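Local atomic coordinates of 16S rRNA (adenine(1408)-N(1))-methyltransferase (PDB entry 4X1O), a protein that probably transfers a methyl group from S-adenosyl-L-methionine to N1 of an adenine in 16S ribosomal RNA, a modification associated with aminoglycoside resistance. Residues 154-165 with 230-239; 25-33 with 102-110. All blocks are in the same frame, centred on the assembly; numbering follows the deposited sequence.

Contact 1: 154-165 with 230-239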
# COMPACT_ATOMS: atom_id res chain seq x y z
N PRO A 154 -2.03 -15.55 -6.44
CA PRO A 154 -3.37 -15.65 -7.04
C PRO A 154 -4.46 -15.66 -5.98
O PRO A 154 -4.30 -16.32 -4.95
CB PRO A 154 -3.33 -16.99 -7.81
CG PRO A 154 -1.87 -17.23 -8.06
CD PRO A 154 -1.14 -16.65 -6.86
N GLY A 155 -5.53 -14.91 -6.21
CA GLY A 155 -6.64 -14.85 -5.27
C GLY A 155 -6.49 -13.75 -4.22
O GLY A 155 -7.42 -13.47 -3.48
N ALA A 156 -5.31 -13.14 -4.13
CA ALA A 156 -5.12 -12.05 -3.18
C ALA A 156 -5.99 -10.85 -3.50
O ALA A 156 -6.05 -10.44 -4.65
CB ALA A 156 -3.63 -11.62 -3.16
N PRO A 157 -6.64 -10.27 -2.48
CA PRO A 157 -7.37 -9.03 -2.71
C PRO A 157 -6.43 -7.84 -2.84
O PRO A 157 -5.36 -7.80 -2.23
CB PRO A 157 -8.25 -8.87 -1.46
CG PRO A 157 -8.00 -10.07 -0.62
CD PRO A 157 -6.75 -10.73 -1.09
N LEU A 158 -6.84 -6.90 -3.67
CA LEU A 158 -6.20 -5.60 -3.74
C LEU A 158 -7.19 -4.59 -3.22
O LEU A 158 -8.34 -4.58 -3.63
CB LEU A 158 -5.77 -5.27 -5.15
CG LEU A 158 -5.43 -3.80 -5.44
CD1 LEU A 158 -4.08 -3.39 -4.85
CD2 LEU A 158 -5.45 -3.58 -6.93
N GLU A 159 -6.76 -3.74 -2.30
CA GLU A 159 -7.66 -2.71 -1.77
C GLU A 159 -6.98 -1.39 -2.02
O GLU A 159 -5.84 -1.19 -1.60
CB GLU A 159 -7.94 -2.89 -0.28
CG GLU A 159 -8.89 -4.02 0.05
CD GLU A 159 -8.22 -5.12 0.83
OE1 GLU A 159 -6.98 -5.08 0.96
OE2 GLU A 159 -8.94 -6.03 1.32
N ILE A 160 -7.64 -0.49 -2.75
CA ILE A 160 -7.09 0.83 -3.02
C ILE A 160 -7.99 1.84 -2.34
O ILE A 160 -9.21 1.75 -2.45
CB ILE A 160 -7.01 1.12 -4.53
CG1 ILE A 160 -6.09 0.12 -5.23
CG2 ILE A 160 -6.53 2.55 -4.77
CD1 ILE A 160 -6.20 0.22 -6.75
N SER A 161 -7.39 2.79 -1.63
CA SER A 161 -8.15 3.80 -0.92
C SER A 161 -7.59 5.15 -1.26
O SER A 161 -6.44 5.47 -0.93
CB SER A 161 -8.11 3.58 0.60
OG SER A 161 -8.89 2.46 1.00
N ILE A 162 -8.38 5.95 -1.96
CA ILE A 162 -7.92 7.28 -2.37
C ILE A 162 -8.82 8.35 -1.76
O ILE A 162 -10.03 8.33 -1.96
CB ILE A 162 -7.92 7.41 -3.91
CG1 ILE A 162 -6.97 6.38 -4.55
CG2 ILE A 162 -7.53 8.83 -4.34
CD1 ILE A 162 -7.17 6.23 -6.04
N GLY A 163 -8.25 9.27 -1.00
CA GLY A 163 -9.04 10.38 -0.48
C GLY A 163 -9.43 11.33 -1.60
O GLY A 163 -8.60 11.73 -2.39
N THR A 164 -10.71 11.70 -1.66
CA THR A 164 -11.19 12.49 -2.78
C THR A 164 -10.89 13.98 -2.65
O THR A 164 -11.09 14.74 -3.59
CB THR A 164 -12.70 12.32 -2.97
OG1 THR A 164 -13.36 12.73 -1.77
CG2 THR A 164 -13.04 10.86 -3.26
N SER A 165 -10.40 14.39 -1.48
CA SER A 165 -10.07 15.80 -1.29
C SER A 165 -8.92 16.23 -2.19
O SER A 165 -8.69 17.42 -2.38
CB SER A 165 -9.72 16.08 0.17
OG SER A 165 -8.53 15.41 0.55
N GLU A 230 -12.47 11.71 5.95
CA GLU A 230 -12.48 12.10 4.56
C GLU A 230 -13.33 11.13 3.76
O GLU A 230 -13.54 9.99 4.17
CB GLU A 230 -11.06 12.14 3.99
CG GLU A 230 -10.97 12.74 2.60
CD GLU A 230 -9.55 12.88 2.11
OE1 GLU A 230 -8.61 12.75 2.93
OE2 GLU A 230 -9.37 13.13 0.91
N THR A 231 -13.85 11.60 2.63
CA THR A 231 -14.49 10.69 1.70
C THR A 231 -13.42 9.94 0.94
O THR A 231 -12.50 10.55 0.38
CB THR A 231 -15.39 11.44 0.72
OG1 THR A 231 -16.40 12.14 1.45
CG2 THR A 231 -16.04 10.45 -0.22
N VAL A 232 -13.53 8.62 0.93
CA VAL A 232 -12.54 7.79 0.27
C VAL A 232 -13.15 7.05 -0.90
O VAL A 232 -14.23 6.49 -0.77
CB VAL A 232 -11.94 6.79 1.28
CG1 VAL A 232 -11.09 5.72 0.58
CG2 VAL A 232 -11.13 7.54 2.31
N LEU A 233 -12.46 7.07 -2.03
CA LEU A 233 -12.81 6.20 -3.14
C LEU A 233 -12.14 4.86 -2.88
O LEU A 233 -10.92 4.78 -2.75
CB LEU A 233 -12.36 6.78 -4.48
CG LEU A 233 -12.57 5.91 -5.71
CD1 LEU A 233 -14.04 5.67 -5.97
CD2 LEU A 233 -11.90 6.54 -6.92
N HIS A 234 -12.95 3.82 -2.75
CA HIS A 234 -12.43 2.52 -2.40
C HIS A 234 -12.65 1.55 -3.53
O HIS A 234 -13.76 1.40 -4.02
CB HIS A 234 -13.11 2.01 -1.13
CG HIS A 234 -12.44 0.81 -0.54
ND1 HIS A 234 -12.84 -0.48 -0.82
CD2 HIS A 234 -11.39 0.70 0.31
CE1 HIS A 234 -12.07 -1.33 -0.17
NE2 HIS A 234 -11.18 -0.64 0.52
N LEU A 235 -11.57 0.90 -3.96
CA LEU A 235 -11.65 -0.10 -5.00
C LEU A 235 -11.14 -1.41 -4.46
O LEU A 235 -10.08 -1.43 -3.83
CB LEU A 235 -10.84 0.30 -6.23
CG LEU A 235 -10.89 -0.61 -7.46
CD1 LEU A 235 -10.74 0.24 -8.71
CD2 LEU A 235 -9.81 -1.70 -7.43
N ARG A 236 -11.87 -2.48 -4.69
CA ARG A 236 -11.39 -3.81 -4.34
C ARG A 236 -11.33 -4.67 -5.59
O ARG A 236 -12.24 -4.63 -6.43
CB ARG A 236 -12.30 -4.45 -3.29
CG ARG A 236 -11.78 -5.80 -2.78
CD ARG A 236 -12.65 -6.39 -1.67
NE ARG A 236 -13.90 -6.96 -2.16
CZ ARG A 236 -15.10 -6.41 -1.96
NH1 ARG A 236 -15.21 -5.29 -1.27
NH2 ARG A 236 -16.19 -6.99 -2.45
N ALA A 237 -10.26 -5.43 -5.71
CA ALA A 237 -10.06 -6.35 -6.82
C ALA A 237 -9.45 -7.65 -6.31
O ALA A 237 -9.03 -7.73 -5.15
CB ALA A 237 -9.17 -5.73 -7.89
N VAL A 238 -9.44 -8.66 -7.16
CA VAL A 238 -8.87 -9.94 -6.81
C VAL A 238 -7.83 -10.33 -7.86
O VAL A 238 -8.05 -10.18 -9.06
CB VAL A 238 -9.96 -11.02 -6.70
CG1 VAL A 238 -9.34 -12.40 -6.59
CG2 VAL A 238 -10.88 -10.71 -5.52
N ALA A 239 -6.69 -10.83 -7.40
CA ALA A 239 -5.63 -11.26 -8.30
C ALA A 239 -6.03 -12.49 -9.13
O ALA A 239 -6.37 -13.54 -8.58
CB ALA A 239 -4.34 -11.57 -7.50
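L158, I160 and I162 pair with A237, L235 and L233 in the antiparallel strand pair near one flank of the seven-stranded sheet of a class I (Rossmann-like) methyltransferase. These are its hydrogen-bonded pairs, each with two backbone bonds; in the central one, I160 N reaches L235 O over 2.8 Å at 171°. Their side chains share one face, where the leucines and isoleucines suit a buried layer and small A237 sits opposite L158 (CB to CB 4.4 Å); CD1 of I160 lies alongside CD2 of L235 at 4.1 Å.

The other face is more polar. CG of H234 stands anti to its backbone N (chi1 -168°), which swings the imidazole back over the neighbouring strand. There its CD2 meets OG of S161 at 3.1 Å near the ring plane, an edge contact that a small serine admits. E159 runs beside the same ring, CB to NE2 of H234 4.0 Å, its carboxylate turned 43° from the imidazole.

At the far end the extended chain of E230 carries its carboxylate over G163, CD to CA 3.6 Å, where the lack of a side chain leaves room. S165 N donates to OE2 of E230 (2.9 Å), on the anti side of the carboxylate.

Strand 157-163 bonds on its other edge to strand 123-127, while strand 200-212 flanks 230-239. Helix 131-139 packs on the aliphatic face, its V137 touching I160 and I162.

Contact 2: 25-33 with 102-110; sequences KVLAGKKLT and NLVLVSSAI
V26 and L27, on the first strand of a beta hairpin, straddle the edge strand 103-107 of the methyltransferase sheet with their side chains on different sides. CG1 of V26, placed beside its backbone N (chi1 -64°), leans on two valines of one face, touching V104 CG1 at 4.0 Å and V106 CG2 at 4.1 Å. L27 crosses L105 at a slant, its CD1 resting against CB of L105 at 4.0 Å, and both leucines also touch A88 of helix 85-91. The compact, branched valine suits a row of valines, and the longer leucine reaches across to L105 and the helix. From the second hairpin strand, CD2 of L32 comes to CB of S107 at 4.0 Å, with W81 touching both residues.

The backbones meet in a single bridge, V26 to V106. S107 N donates to K25 O (2.9 Å) and L27 N to L105 O (2.8 Å), the latter in the carbonyl plane. The strand directions lie 124° apart, so the two soon part; within the hairpin, K25 and V26 both face T33 in a classic beta bulge. Where the strands part, one water closes the gap, donating to L27 O at 2.6 Å and accepting from L105 N at 2.8 Å.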
# COMPACT_ATOMS: atom_id res chain seq x y z
N LYS A 25 18.40 -3.15 1.26
CA LYS A 25 17.13 -2.84 0.63
C LYS A 25 15.99 -2.76 1.64
O LYS A 25 14.87 -2.40 1.29
CB LYS A 25 16.81 -3.87 -0.46
CG LYS A 25 16.68 -5.30 0.05
CD LYS A 25 16.36 -6.26 -1.08
CE LYS A 25 14.97 -5.99 -1.65
NZ LYS A 25 14.65 -6.92 -2.77
N VAL A 26 16.25 -3.12 2.90
CA VAL A 26 15.24 -2.95 3.93
C VAL A 26 15.73 -2.02 5.02
O VAL A 26 16.92 -1.93 5.26
CB VAL A 26 14.81 -4.30 4.58
CG1 VAL A 26 14.15 -5.21 3.55
CG2 VAL A 26 15.99 -4.99 5.23
N LEU A 27 14.81 -1.32 5.68
CA LEU A 27 15.22 -0.47 6.79
C LEU A 27 15.49 -1.30 8.03
O LEU A 27 14.70 -2.19 8.40
CB LEU A 27 14.17 0.59 7.11
CG LEU A 27 14.10 1.84 6.24
CD1 LEU A 27 13.44 1.55 4.90
CD2 LEU A 27 13.34 2.93 6.98
N ALA A 28 16.63 -1.01 8.65
CA ALA A 28 16.95 -1.45 9.99
C ALA A 28 17.29 -0.19 10.77
O ALA A 28 18.40 0.33 10.65
CB ALA A 28 18.11 -2.44 9.99
N GLY A 29 16.33 0.31 11.53
CA GLY A 29 16.49 1.60 12.18
C GLY A 29 16.64 2.72 11.16
O GLY A 29 15.83 2.85 10.24
N LYS A 30 17.68 3.52 11.31
CA LYS A 30 17.86 4.68 10.44
C LYS A 30 18.63 4.34 9.16
O LYS A 30 18.80 5.19 8.28
CB LYS A 30 18.57 5.81 11.20
CG LYS A 30 17.62 6.61 12.08
CD LYS A 30 18.35 7.39 13.16
CE LYS A 30 19.20 6.48 14.02
NZ LYS A 30 18.43 5.96 15.18
N LYS A 31 19.07 3.09 9.04
CA LYS A 31 19.93 2.68 7.94
C LYS A 31 19.26 1.68 7.00
O LYS A 31 18.36 0.95 7.40
CB LYS A 31 21.24 2.08 8.48
CG LYS A 31 21.58 2.49 9.90
CD LYS A 31 22.38 1.41 10.63
CE LYS A 31 21.57 0.13 10.87
NZ LYS A 31 20.41 0.37 11.76
N LEU A 32 19.71 1.67 5.75
CA LEU A 32 19.30 0.63 4.80
C LEU A 32 20.24 -0.57 4.92
O LEU A 32 21.43 -0.41 5.18
CB LEU A 32 19.30 1.17 3.37
CG LEU A 32 18.05 1.93 2.94
CD1 LEU A 32 18.14 2.33 1.47
CD2 LEU A 32 16.80 1.10 3.19
N THR A 33 19.70 -1.76 4.73
CA THR A 33 20.51 -2.97 4.80
C THR A 33 20.00 -4.02 3.83
O THR A 33 18.85 -3.97 3.37
CB THR A 33 20.53 -3.57 6.23
OG1 THR A 33 21.24 -4.81 6.22
CG2 THR A 33 19.12 -3.82 6.73
N ASN A 102 7.52 -8.21 13.02
CA ASN A 102 6.83 -8.66 11.82
C ASN A 102 6.61 -7.58 10.77
O ASN A 102 5.87 -7.80 9.80
CB ASN A 102 5.47 -9.24 12.19
CG ASN A 102 4.61 -8.25 12.97
OD1 ASN A 102 5.10 -7.45 13.76
ND2 ASN A 102 3.30 -8.34 12.77
N LEU A 103 7.16 -6.40 11.01
CA LEU A 103 7.13 -5.33 10.04
C LEU A 103 8.44 -5.30 9.24
O LEU A 103 9.55 -5.27 9.80
CB LEU A 103 6.88 -3.98 10.73
CG LEU A 103 6.85 -2.75 9.84
CD1 LEU A 103 5.58 -2.83 8.95
CD2 LEU A 103 6.85 -1.48 10.66
N VAL A 104 8.31 -5.34 7.93
CA VAL A 104 9.44 -5.26 7.03
C VAL A 104 9.26 -4.05 6.13
O VAL A 104 8.29 -3.96 5.37
CB VAL A 104 9.58 -6.54 6.17
CG1 VAL A 104 10.82 -6.43 5.30
CG2 VAL A 104 9.67 -7.78 7.06
N LEU A 105 10.20 -3.11 6.20
CA LEU A 105 10.10 -1.90 5.40
C LEU A 105 11.10 -1.97 4.26
O LEU A 105 12.32 -1.99 4.48
CB LEU A 105 10.34 -0.66 6.26
CG LEU A 105 9.32 -0.54 7.40
CD1 LEU A 105 9.71 0.57 8.40
CD2 LEU A 105 7.91 -0.33 6.87
N VAL A 106 10.57 -2.03 3.04
CA VAL A 106 11.35 -2.25 1.82
C VAL A 106 11.50 -0.97 1.02
O VAL A 106 10.50 -0.30 0.73
CB VAL A 106 10.68 -3.31 0.90
CG1 VAL A 106 11.45 -3.46 -0.43
CG2 VAL A 106 10.56 -4.65 1.63
N SER A 107 12.72 -0.62 0.64
CA SER A 107 12.94 0.52 -0.22
C SER A 107 12.91 0.07 -1.67
O SER A 107 13.87 -0.51 -2.18
CB SER A 107 14.28 1.20 0.08
OG SER A 107 14.46 2.34 -0.74
N SER A 108 11.78 0.31 -2.33
CA SER A 108 11.65 -0.00 -3.74
C SER A 108 10.43 0.70 -4.32
O SER A 108 9.45 0.94 -3.61
CB SER A 108 11.52 -1.51 -3.96
OG SER A 108 11.22 -1.77 -5.32
N ALA A 109 10.52 1.03 -5.60
CA ALA A 109 9.37 1.52 -6.34
C ALA A 109 8.55 0.31 -6.79
O ALA A 109 9.09 -0.77 -6.97
CB ALA A 109 9.80 2.34 -7.53
N ILE A 110 7.24 0.50 -6.95
CA ILE A 110 6.39 -0.63 -7.30
C ILE A 110 6.53 -1.03 -8.78
O ILE A 110 6.39 -2.21 -9.11
CB ILE A 110 4.90 -0.32 -7.00
CG1 ILE A 110 4.07 -1.61 -7.10
CG2 ILE A 110 4.36 0.78 -7.89
CD1 ILE A 110 4.61 -2.72 -6.23
O HOH W 1 12.32 -3.21 8.05

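In the fold
Contacts 1 and 2 lie on opposite sides of the chain's centre, their own centres about 24 Å apart and their nearest atoms about 9 Å apart. They follow one another in sequence, contact 2 being complete before contact 1 begins. One mixed sheet joins them: strand 103-107 is its outermost strand on one flank, and strands 72-78, 49-54 and 123-127 intervene before 157-163. Contact 2 therefore adds the N-terminal hairpin at one edge, whereas contact 1 joins the last parallel strand to antiparallel strand 229-239, one in from the other edge. Both regions lie near residues that bind cofactor or product in another structure of this protein: I110 in segment 102-110, L133 and S217 near contact 1.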